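Local coordinates for tRNA nucleotidyl transferase-related protein (Thermotoga maritima, PDB 3H38) that belongs to the class II CCA-adding enzymes, which probably build the CCA end of tRNA from CTP and ATP with the aid of magnesium, at residues 174-179 against 214-219; 180-185 against 235-240; 27-32 against 69-74. One frame throughout, in Å; residues are numbered along the deposited sequence.

How the interactions relate
Along the chain interaction 3 comes first and closes before the other two open. It joins helix 17-32 to helix 64-72 in the nucleotidyltransferase head at the start of this chain, which is the C-terminal, CCA-adding part of a longer protein; its centre is about 36 Å from that of interaction 1 and 42 Å from that of interaction 2. Interactions 1 and 2, their centres about 12 Å apart, both use helix 177-187. Its start meets helix 214-225 and its middle helix 230-239, the next along the chain. The two contacts touch through Leu-179 CD2 and Met-237 SD, 3.8 Å apart. They pack the helix bearing nucleotide-binding arginines against the helical region following the head.

Interaction 1 (174-179 against 214-219); sequences DPTRIL and GPRLRQ
Arg-216 meets Asp-174 tip to tip between the turn that leads into helix 177-187 and the first turn of helix 214-225. From its base outward, Arg-216 first passes Thr-176, with CB 4.2 Å from Thr-176 OG1. The chain then bends at chi3 (55°), which turns NE back out of the line of the stem, and the guanidinium beyond it faces Asp-174, while NE lies near the like charge of Lys-113 NZ. NH1 gives the main bond, to Asp-174 OD1 at 3.1 Å, nearly straight and in the guanidinium plane, although it reaches the oxygen from above the carboxylate plane. The bond from NH2 to OD2 is weak and doubtful, because OD2 sits too close to Thr-176 CB in the model. Over one face of the guanidinium lies Thr-176 OG1, displaced toward the rim; this buried hydroxyl has no hydrogen-bonding partner in the model.

Asp-174 and Arg-177 have the DxxR spacing of the nucleotide-recognising motif of class II CCA-adding enzymes, and both bind CTP and ATP in other structures of this protein. The motif begins in a type I turn, closed by Arg-177 N to Asp-174 O at 3.0 Å. Within it, Asp-174 CB rests over the centre of the Arg-177 guanidinium face, 3.8 Å above the plane. An aspartate suits the place because its OD1 gives Arg-216 NH1 a charged acceptor; the cap from OD2 to Thr-176 N is less certain, for the reason given above. An alanine here would probably leave the Arg-216 guanidinium without its counter-charge and free to turn.

Both leucines are buried, as suits their apolar side chains: Leu-217 CD1 lies 4.0 Å from Thr-176 OG1 and 4.4 Å from Leu-179 CD1, and Leu-179 continues onto Leu-221 and Ile-224.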
loop_
_atom_site.group_PDB
_atom_site.type_symbol
_atom_site.label_atom_id
_atom_site.label_comp_id
_atom_site.label_asym_id
_atom_site.label_seq_id
_atom_site.Cartn_x
_atom_site.Cartn_y
_atom_site.Cartn_z
ATOM N N ASP A 174 -5.664 10.440 16.444
ATOM C CA ASP A 174 -5.684 9.737 15.157
ATOM C C ASP A 174 -4.992 8.365 15.250
ATOM O O ASP A 174 -3.770 8.254 15.101
ATOM C CB ASP A 174 -5.045 10.584 14.067
ATOM C CG ASP A 174 -5.198 9.962 12.708
ATOM O OD1 ASP A 174 -4.773 10.569 11.702
ATOM O OD2 ASP A 174 -5.768 8.863 12.653
ATOM N N PRO A 175 -5.781 7.314 15.513
ATOM C CA PRO A 175 -5.269 5.965 15.777
ATOM C C PRO A 175 -4.632 5.393 14.520
ATOM O O PRO A 175 -4.000 4.341 14.549
ATOM C CB PRO A 175 -6.543 5.176 16.144
ATOM C CG PRO A 175 -7.560 6.209 16.536
ATOM C CD PRO A 175 -7.251 7.362 15.618
ATOM N N THR A 176 -4.815 6.112 13.420
ATOM C CA THR A 176 -4.254 5.764 12.128
ATOM C C THR A 176 -2.711 5.789 12.219
ATOM O O THR A 176 -2.018 5.065 11.515
ATOM C CB THR A 176 -4.855 6.704 11.061
ATOM O OG1 THR A 176 -5.636 5.945 10.133
ATOM C CG2 THR A 176 -3.832 7.561 10.372
ATOM N N ARG A 177 -2.206 6.563 13.171
ATOM C CA ARG A 177 -0.784 6.708 13.411
ATOM C C ARG A 177 -0.187 5.473 14.050
ATOM O O ARG A 177 1.049 5.332 14.152
ATOM C CB ARG A 177 -0.524 7.912 14.322
ATOM C CG ARG A 177 -0.603 9.266 13.623
ATOM C CD ARG A 177 -0.877 10.417 14.629
ATOM N NE ARG A 177 -1.364 11.592 13.916
ATOM C CZ ARG A 177 -1.825 12.708 14.468
ATOM N NH1 ARG A 177 -1.882 12.861 15.790
ATOM N NH2 ARG A 177 -2.227 13.684 13.672
ATOM N N ILE A 178 -1.060 4.577 14.496
ATOM C CA ILE A 178 -0.588 3.324 15.059
ATOM C C ILE A 178 0.074 2.526 13.927
ATOM O O ILE A 178 1.161 2.001 14.101
ATOM C CB ILE A 178 -1.716 2.541 15.738
ATOM C CG1 ILE A 178 -2.083 3.202 17.076
ATOM C CG2 ILE A 178 -1.311 1.055 15.926
ATOM C CD1 ILE A 178 -3.407 2.712 17.652
ATOM N N LEU A 179 -0.579 2.487 12.763
ATOM C CA LEU A 179 -0.090 1.760 11.594
ATOM C C LEU A 179 1.049 2.541 10.937
ATOM O O LEU A 179 2.059 1.944 10.532
ATOM C CB LEU A 179 -1.234 1.472 10.602
ATOM C CG LEU A 179 -2.358 0.534 11.122
ATOM C CD1 LEU A 179 -3.592 0.496 10.238
ATOM C CD2 LEU A 179 -1.837 -0.891 11.269
ATOM N N GLY A 214 -13.198 2.439 8.974
ATOM C CA GLY A 214 -12.571 1.478 8.089
ATOM C C GLY A 214 -11.692 2.041 6.986
ATOM O O GLY A 214 -10.510 1.685 6.877
ATOM N N PRO A 215 -12.263 2.912 6.143
ATOM C CA PRO A 215 -11.559 3.463 4.973
ATOM C C PRO A 215 -10.237 4.154 5.313
ATOM O O PRO A 215 -9.293 4.110 4.515
ATOM C CB PRO A 215 -12.559 4.489 4.420
ATOM C CG PRO A 215 -13.899 3.962 4.833
ATOM C CD PRO A 215 -13.688 3.292 6.167
ATOM N N ARG A 216 -10.170 4.798 6.474
ATOM C CA ARG A 216 -8.959 5.507 6.837
ATOM C C ARG A 216 -7.902 4.456 7.142
ATOM O O ARG A 216 -6.783 4.503 6.650
ATOM C CB ARG A 216 -9.221 6.446 8.022
ATOM C CG ARG A 216 -10.368 7.471 7.775
ATOM C CD ARG A 216 -10.355 8.615 8.828
ATOM N NE ARG A 216 -9.035 9.249 8.844
ATOM C CZ ARG A 216 -8.276 9.431 9.920
ATOM N NH1 ARG A 216 -7.081 10.005 9.773
ATOM N NH2 ARG A 216 -8.704 9.063 11.132
ATOM N N LEU A 217 -8.299 3.473 7.930
ATOM C CA LEU A 217 -7.453 2.361 8.296
ATOM C C LEU A 217 -6.994 1.576 7.050
ATOM O O LEU A 217 -5.818 1.209 6.926
ATOM C CB LEU A 217 -8.247 1.452 9.230
ATOM C CG LEU A 217 -8.069 1.385 10.754
ATOM C CD1 LEU A 217 -7.368 2.563 11.334
ATOM C CD2 LEU A 217 -9.418 1.137 11.430
ATOM N N ARG A 218 -7.915 1.326 6.120
ATOM C CA ARG A 218 -7.575 0.517 4.964
ATOM C C ARG A 218 -6.467 1.231 4.223
ATOM O O ARG A 218 -5.480 0.629 3.766
ATOM C CB ARG A 218 -8.796 0.308 4.058
ATOM C CG ARG A 218 -8.465 -0.134 2.649
ATOM C CD ARG A 218 -9.666 -0.677 1.880
ATOM N NE ARG A 218 -9.268 -0.963 0.507
ATOM C CZ ARG A 218 -10.070 -1.461 -0.432
ATOM N NH1 ARG A 218 -9.611 -1.685 -1.648
ATOM N NH2 ARG A 218 -11.329 -1.725 -0.164
ATOM N N GLN A 219 -6.614 2.538 4.125
ATOM C CA GLN A 219 -5.686 3.272 3.324
ATOM C C GLN A 219 -4.289 3.259 3.930
ATOM O O GLN A 219 -3.297 3.219 3.197
ATOM C CB GLN A 219 -6.162 4.701 3.097
ATOM C CG GLN A 219 -5.192 5.444 2.202
ATOM C CD GLN A 219 -4.894 6.841 2.700
ATOM O OE1 GLN A 219 -3.853 7.086 3.331
ATOM N NE2 GLN A 219 -5.812 7.773 2.428
#

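Interaction 2 (180-185 against 235-240)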
loop_
_atom_site.group_PDB
_atom_site.type_symbol
_atom_site.label_atom_id
_atom_site.label_comp_id
_atom_site.label_asym_id
_atom_site.label_seq_id
_atom_site.Cartn_x
_atom_site.Cartn_y
_atom_site.Cartn_z
ATOM N N ARG A 180 0.902 3.870 10.876
ATOM C CA ARG A 180 1.929 4.747 10.302
ATOM C C ARG A 180 3.267 4.662 11.026
ATOM O O ARG A 180 4.334 4.717 10.383
ATOM C CB ARG A 180 1.465 6.199 10.271
ATOM C CG ARG A 180 0.325 6.468 9.306
ATOM C CD ARG A 180 -0.252 7.831 9.512
ATOM N NE ARG A 180 0.739 8.838 9.193
ATOM C CZ ARG A 180 0.911 9.329 7.972
ATOM N NH1 ARG A 180 1.857 10.245 7.738
ATOM N NH2 ARG A 180 0.120 8.908 6.988
ATOM N N ALA A 181 3.217 4.528 12.353
ATOM C CA ALA A 181 4.447 4.388 13.141
ATOM C C ALA A 181 5.206 3.132 12.739
ATOM O O ALA A 181 6.398 3.169 12.457
ATOM C CB ALA A 181 4.150 4.388 14.632
ATOM N N ILE A 182 4.509 2.011 12.681
ATOM C CA ILE A 182 5.155 0.792 12.239
ATOM C C ILE A 182 5.724 1.000 10.840
ATOM O O ILE A 182 6.890 0.654 10.585
ATOM C CB ILE A 182 4.166 -0.394 12.275
ATOM C CG1 ILE A 182 3.851 -0.765 13.727
ATOM C CG2 ILE A 182 4.699 -1.586 11.499
ATOM C CD1 ILE A 182 2.412 -1.136 13.927
ATOM N N ARG A 183 4.946 1.583 9.956
ATOM C CA ARG A 183 5.394 1.796 8.618
ATOM C C ARG A 183 6.673 2.559 8.469
ATOM O O ARG A 183 7.501 2.160 7.724
ATOM C CB ARG A 183 4.332 2.403 7.741
ATOM C CG ARG A 183 4.877 2.984 6.509
ATOM C CD ARG A 183 3.889 3.076 5.435
ATOM N NE ARG A 183 2.822 3.961 5.823
ATOM C CZ ARG A 183 2.742 5.229 5.484
ATOM N NH1 ARG A 183 1.753 5.970 5.902
ATOM N NH2 ARG A 183 3.655 5.745 4.724
ATOM N N PHE A 184 6.821 3.676 9.159
ATOM C CA PHE A 184 8.066 4.449 9.088
ATOM C C PHE A 184 9.144 3.764 9.930
ATOM O O PHE A 184 10.327 3.941 9.693
ATOM C CB PHE A 184 7.863 5.899 9.554
ATOM C CG PHE A 184 6.975 6.737 8.642
ATOM C CD1 PHE A 184 5.789 7.276 9.110
ATOM C CD2 PHE A 184 7.349 7.028 7.345
ATOM C CE1 PHE A 184 4.984 8.066 8.288
ATOM C CE2 PHE A 184 6.547 7.815 6.527
ATOM C CZ PHE A 184 5.363 8.334 7.003
ATOM N N GLU A 185 8.734 2.998 10.931
ATOM C CA GLU A 185 9.687 2.175 11.677
ATOM C C GLU A 185 10.413 1.187 10.761
ATOM O O GLU A 185 11.629 1.073 10.815
ATOM C CB GLU A 185 8.994 1.405 12.798
ATOM C CG GLU A 185 9.791 1.368 14.085
ATOM C CD GLU A 185 9.320 0.279 15.027
ATOM O OE1 GLU A 185 8.465 -0.547 14.615
ATOM O OE2 GLU A 185 9.815 0.239 16.177
ATOM N N ARG A 235 4.555 -8.360 10.981
ATOM C CA ARG A 235 4.954 -9.084 12.189
ATOM C C ARG A 235 4.995 -8.107 13.319
ATOM O O ARG A 235 4.778 -8.454 14.474
ATOM C CB ARG A 235 6.289 -9.798 11.999
ATOM C CG ARG A 235 6.218 -10.809 10.856
ATOM C CD ARG A 235 7.576 -11.380 10.543
ATOM N NE ARG A 235 7.505 -12.764 10.082
ATOM C CZ ARG A 235 8.394 -13.315 9.257
ATOM N NH1 ARG A 235 8.280 -14.605 8.857
ATOM N NH2 ARG A 235 9.390 -12.556 8.812
ATOM N N ARG A 236 5.233 -6.853 12.969
ATOM C CA ARG A 236 5.291 -5.810 13.979
ATOM C C ARG A 236 3.882 -5.537 14.513
ATOM O O ARG A 236 3.687 -5.402 15.716
ATOM C CB ARG A 236 5.958 -4.553 13.402
ATOM C CG ARG A 236 6.273 -3.496 14.433
ATOM C CD ARG A 236 7.090 -4.016 15.615
ATOM N NE ARG A 236 7.892 -2.931 16.161
ATOM C CZ ARG A 236 8.329 -2.843 17.411
ATOM N NH1 ARG A 236 9.051 -1.795 17.776
ATOM N NH2 ARG A 236 8.046 -3.777 18.298
ATOM N N MET A 237 2.899 -5.484 13.616
ATOM C CA MET A 237 1.490 -5.327 14.002
ATOM C C MET A 237 1.103 -6.443 14.953
ATOM O O MET A 237 0.474 -6.222 15.972
ATOM C CB MET A 237 0.588 -5.400 12.763
ATOM C CG MET A 237 0.681 -4.142 11.865
ATOM S SD MET A 237 -0.215 -4.220 10.267
ATOM C CE MET A 237 1.159 -4.398 9.130
ATOM N N ALA A 238 1.498 -7.663 14.609
ATOM C CA ALA A 238 1.150 -8.797 15.420
ATOM C C ALA A 238 1.853 -8.660 16.771
ATOM O O ALA A 238 1.230 -8.805 17.814
ATOM C CB ALA A 238 1.523 -10.063 14.709
ATOM N N GLN A 239 3.073 -8.213 16.785
ATOM C CA GLN A 239 3.766 -8.021 18.025
ATOM C C GLN A 239 3.005 -7.074 18.880
ATOM O O GLN A 239 3.058 -7.158 20.060
ATOM C CB GLN A 239 5.098 -7.394 17.782
ATOM C CG GLN A 239 6.214 -8.311 17.720
ATOM C CD GLN A 239 7.517 -7.596 17.578
ATOM O OE1 GLN A 239 7.868 -6.769 18.400
ATOM N NE2 GLN A 239 8.251 -7.918 16.533
ATOM N N PHE A 240 2.350 -6.117 18.254
ATOM C CA PHE A 240 1.600 -5.100 18.992
ATOM C C PHE A 240 0.131 -5.449 19.186
ATOM O O PHE A 240 -0.619 -4.655 19.744
ATOM C CB PHE A 240 1.712 -3.727 18.318
ATOM C CG PHE A 240 3.003 -2.995 18.621
ATOM C CD1 PHE A 240 3.485 -2.914 19.921
ATOM C CD2 PHE A 240 3.726 -2.380 17.608
ATOM C CE1 PHE A 240 4.663 -2.225 20.206
ATOM C CE2 PHE A 240 4.889 -1.704 17.887
ATOM C CZ PHE A 240 5.359 -1.626 19.196
#
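The guanidinium of Arg-236 presents its edge to the Glu-185 carboxylate, the two planes only 10° from coplanar, and carries Phe-240 CE2 over the centre of one face, 3.5 Å above it. This side-on salt bridge ties two helices of the helical neck that follows the head in class II CCA-adding enzymes; their short segments run at 135° to each other. Helix 177-187 also carries Arg-180 and Arg-183, which bind CTP and ATP in other structures of this protein. Arg-236 NE bonds Glu-185 OE1 at 2.9 Å, and Arg-236 NH1 bonds Glu-185 OE2 at 2.7 Å. Both bonds are nearly straight and meet syn lone pairs, which holds the pair flat. Glu-185 OE2 also accepts from Ile-192 N.

An arginine suits this place because its aliphatic stem packs before its charge begins. The bend at chi2 (53°) turns CD aside, and beyond it NE meets Glu-185; before it, Ile-182 CG2 lies 3.7 Å from Arg-236 CB. Ile-182 CG1 also lies on the stem, whereas its CD1 reaches past, to Met-237 CG (4.0 Å) on helix 230-239 and to the edge of the Phe-240 ring that follows, at CD2, 4.1 Å away.

Interaction 3 (27-32 against 69-74)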
loop_
_atom_site.group_PDB
_atom_site.type_symbol
_atom_site.label_atom_id
_atom_site.label_comp_id
_atom_site.label_asym_id
_atom_site.label_seq_id
_atom_site.Cartn_x
_atom_site.Cartn_y
_atom_site.Cartn_z
ATOM N N GLY A 27 10.471 31.936 -1.821
ATOM C CA GLY A 27 10.744 32.696 -0.615
ATOM C C GLY A 27 10.521 34.159 -0.928
ATOM O O GLY A 27 9.824 34.874 -0.204
ATOM N N LYS A 28 11.105 34.572 -2.033
ATOM C CA LYS A 28 11.035 35.928 -2.515
ATOM C C LYS A 28 9.622 36.391 -2.771
ATOM O O LYS A 28 9.300 37.480 -2.370
ATOM C CB LYS A 28 11.895 36.090 -3.758
ATOM C CG LYS A 28 12.841 37.253 -3.745
ATOM C CD LYS A 28 12.168 38.572 -4.030
ATOM C CE LYS A 28 12.498 39.635 -2.962
ATOM N NZ LYS A 28 12.048 41.027 -3.262
ATOM N N PHE A 29 8.783 35.559 -3.393
ATOM C CA PHE A 29 7.355 35.862 -3.538
ATOM C C PHE A 29 6.711 36.021 -2.176
ATOM O O PHE A 29 5.793 36.819 -2.014
ATOM C CB PHE A 29 6.593 34.769 -4.290
ATOM C CG PHE A 29 7.098 34.507 -5.672
ATOM C CD1 PHE A 29 6.795 33.316 -6.314
ATOM C CD2 PHE A 29 7.891 35.441 -6.331
ATOM C CE1 PHE A 29 7.268 33.066 -7.593
ATOM C CE2 PHE A 29 8.363 35.195 -7.608
ATOM C CZ PHE A 29 8.055 34.006 -8.238
ATOM N N GLY A 30 7.180 35.247 -1.199
ATOM C CA GLY A 30 6.619 35.292 0.141
ATOM C C GLY A 30 6.723 36.706 0.681
ATOM O O GLY A 30 5.729 37.291 1.096
ATOM N N ASP A 31 7.933 37.255 0.654
ATOM C CA ASP A 31 8.191 38.615 1.106
ATOM C C ASP A 31 7.367 39.649 0.342
ATOM O O ASP A 31 6.882 40.617 0.921
ATOM C CB ASP A 31 9.666 38.960 0.935
ATOM C CG ASP A 31 10.533 38.337 2.001
ATOM O OD1 ASP A 31 9.970 37.594 2.837
ATOM O OD2 ASP A 31 11.763 38.595 2.006
ATOM N N GLU A 32 7.222 39.442 -0.957
ATOM C CA GLU A 32 6.585 40.433 -1.809
ATOM C C GLU A 32 5.083 40.473 -1.594
ATOM O O GLU A 32 4.420 41.413 -2.021
ATOM C CB GLU A 32 6.911 40.171 -3.276
ATOM C CG GLU A 32 8.317 40.617 -3.665
ATOM C CD GLU A 32 8.752 40.058 -5.008
ATOM O OE1 GLU A 32 9.865 40.398 -5.456
ATOM O OE2 GLU A 32 7.990 39.270 -5.613
ATOM N N GLU A 69 -1.560 32.259 -6.970
ATOM C CA GLU A 69 -1.867 33.188 -8.031
ATOM C C GLU A 69 -0.686 34.087 -8.348
ATOM O O GLU A 69 -0.307 34.266 -9.480
ATOM C CB GLU A 69 -3.082 34.025 -7.647
ATOM C CG GLU A 69 -4.412 33.451 -8.095
ATOM C CD GLU A 69 -5.581 33.868 -7.218
ATOM O OE1 GLU A 69 -5.384 34.600 -6.239
ATOM O OE2 GLU A 69 -6.723 33.480 -7.507
ATOM N N TYR A 70 -0.118 34.658 -7.313
ATOM C CA TYR A 70 1.053 35.510 -7.428
ATOM C C TYR A 70 2.220 34.763 -8.043
ATOM O O TYR A 70 2.862 35.258 -8.971
ATOM C CB TYR A 70 1.470 36.024 -6.054
ATOM C CG TYR A 70 2.572 37.034 -6.134
ATOM C CD1 TYR A 70 2.336 38.296 -6.657
ATOM C CD2 TYR A 70 3.854 36.728 -5.704
ATOM C CE1 TYR A 70 3.345 39.235 -6.742
ATOM C CE2 TYR A 70 4.878 37.662 -5.784
ATOM C CZ TYR A 70 4.614 38.913 -6.305
ATOM O OH TYR A 70 5.620 39.845 -6.394
ATOM N N ALA A 71 2.497 33.576 -7.498
ATOM C CA ALA A 71 3.519 32.682 -8.034
ATOM C C ALA A 71 3.272 32.398 -9.511
ATOM O O ALA A 71 4.209 32.363 -10.313
ATOM C CB ALA A 71 3.546 31.369 -7.251
ATOM N N LYS A 72 2.015 32.182 -9.874
ATOM C CA LYS A 72 1.695 31.758 -11.213
ATOM C C LYS A 72 2.160 32.712 -12.263
ATOM O O LYS A 72 2.536 32.296 -13.316
ATOM C CB LYS A 72 0.209 31.514 -11.394
ATOM C CG LYS A 72 -0.104 30.668 -12.604
ATOM C CD LYS A 72 -1.146 31.277 -13.480
ATOM C CE LYS A 72 -1.385 30.414 -14.685
ATOM N NZ LYS A 72 -2.779 29.929 -14.810
ATOM N N ARG A 73 2.123 34.001 -11.997
ATOM C CA ARG A 73 2.496 34.946 -13.015
ATOM C C ARG A 73 3.957 35.155 -13.204
ATOM O O ARG A 73 4.363 36.031 -13.935
ATOM C CB ARG A 73 1.845 36.284 -12.804
ATOM C CG ARG A 73 1.827 36.805 -11.458
ATOM C CD ARG A 73 1.649 38.265 -11.546
ATOM N NE ARG A 73 0.684 38.745 -10.586
ATOM C CZ ARG A 73 0.813 39.867 -9.898
ATOM N NH1 ARG A 73 1.864 40.628 -10.077
ATOM N NH2 ARG A 73 -0.112 40.227 -9.037
ATOM N N PHE A 74 4.761 34.344 -12.556
ATOM C CA PHE A 74 6.200 34.443 -12.724
ATOM C C PHE A 74 6.716 33.056 -13.000
ATOM O O PHE A 74 7.838 32.878 -13.478
ATOM C CB PHE A 74 6.854 35.068 -11.491
ATOM C CG PHE A 74 6.262 36.392 -11.118
ATOM C CD1 PHE A 74 5.152 36.463 -10.296
ATOM C CD2 PHE A 74 6.794 37.567 -11.612
ATOM C CE1 PHE A 74 4.593 37.686 -9.961
ATOM C CE2 PHE A 74 6.237 38.791 -11.280
ATOM C CZ PHE A 74 5.134 38.848 -10.455
#
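Phe-29 receives the edge of Tyr-70 on its ring face in an offset edge-to-face (T-shaped) pair, the planes 89° apart and the centroids separated by 5.5 Å. The offset carries the contact toward the base of the phenylalanine: Tyr-70 CE2 comes to 3.8 Å from Phe-29 CD2 and lies just as near CB and CG. At the other end of the ring, Phe-29 CZ meets Phe-74 CB at 3.6 Å, and the two phenylalanine rings lie obliquely to each other. On the other flank of the ring, Phe-29 CD1 rests 3.8 Å from Ala-71 CA. A small alanine suits this place, because it lets the ring come close to the helix backbone.

Tyr-70 combines the aromatic edge with a polar tip. Its OH donates to Glu-32 OE2 at 2.6 Å, approaching from 45° out of the carboxylate plane. The tyrosine's CG stands anti to its backbone N (chi1 -173°), which sets CG on the side of helix 17-32, and the ring beyond it reaches Phe-29 and Glu-32. Phe-74 CE1 lies over one face of the tyrosine, 3.7 Å above it and toward the rim, completing an aromatic cluster of three rings.

In the second shell, Lys-28, one turn before Glu-32 on the same helix, forms a salt bridge from NZ to Glu-32 OE1 at 3.2 Å, so each carboxylate oxygen has a partner and the acceptor of the tyrosine is steadied. The Arg-73 guanidinium lays a face over Tyr-70 CD1.

Leu-75 packs on Phe-29 and Val-33 on Tyr-70, beside the seam. The contact thus joins the last part of helix 17-32, just before strand 37-40 of the head's mixed sheet, to the end of helix 64-72, which connects strand 56-60 with strand 77-80 at one edge of the sheet.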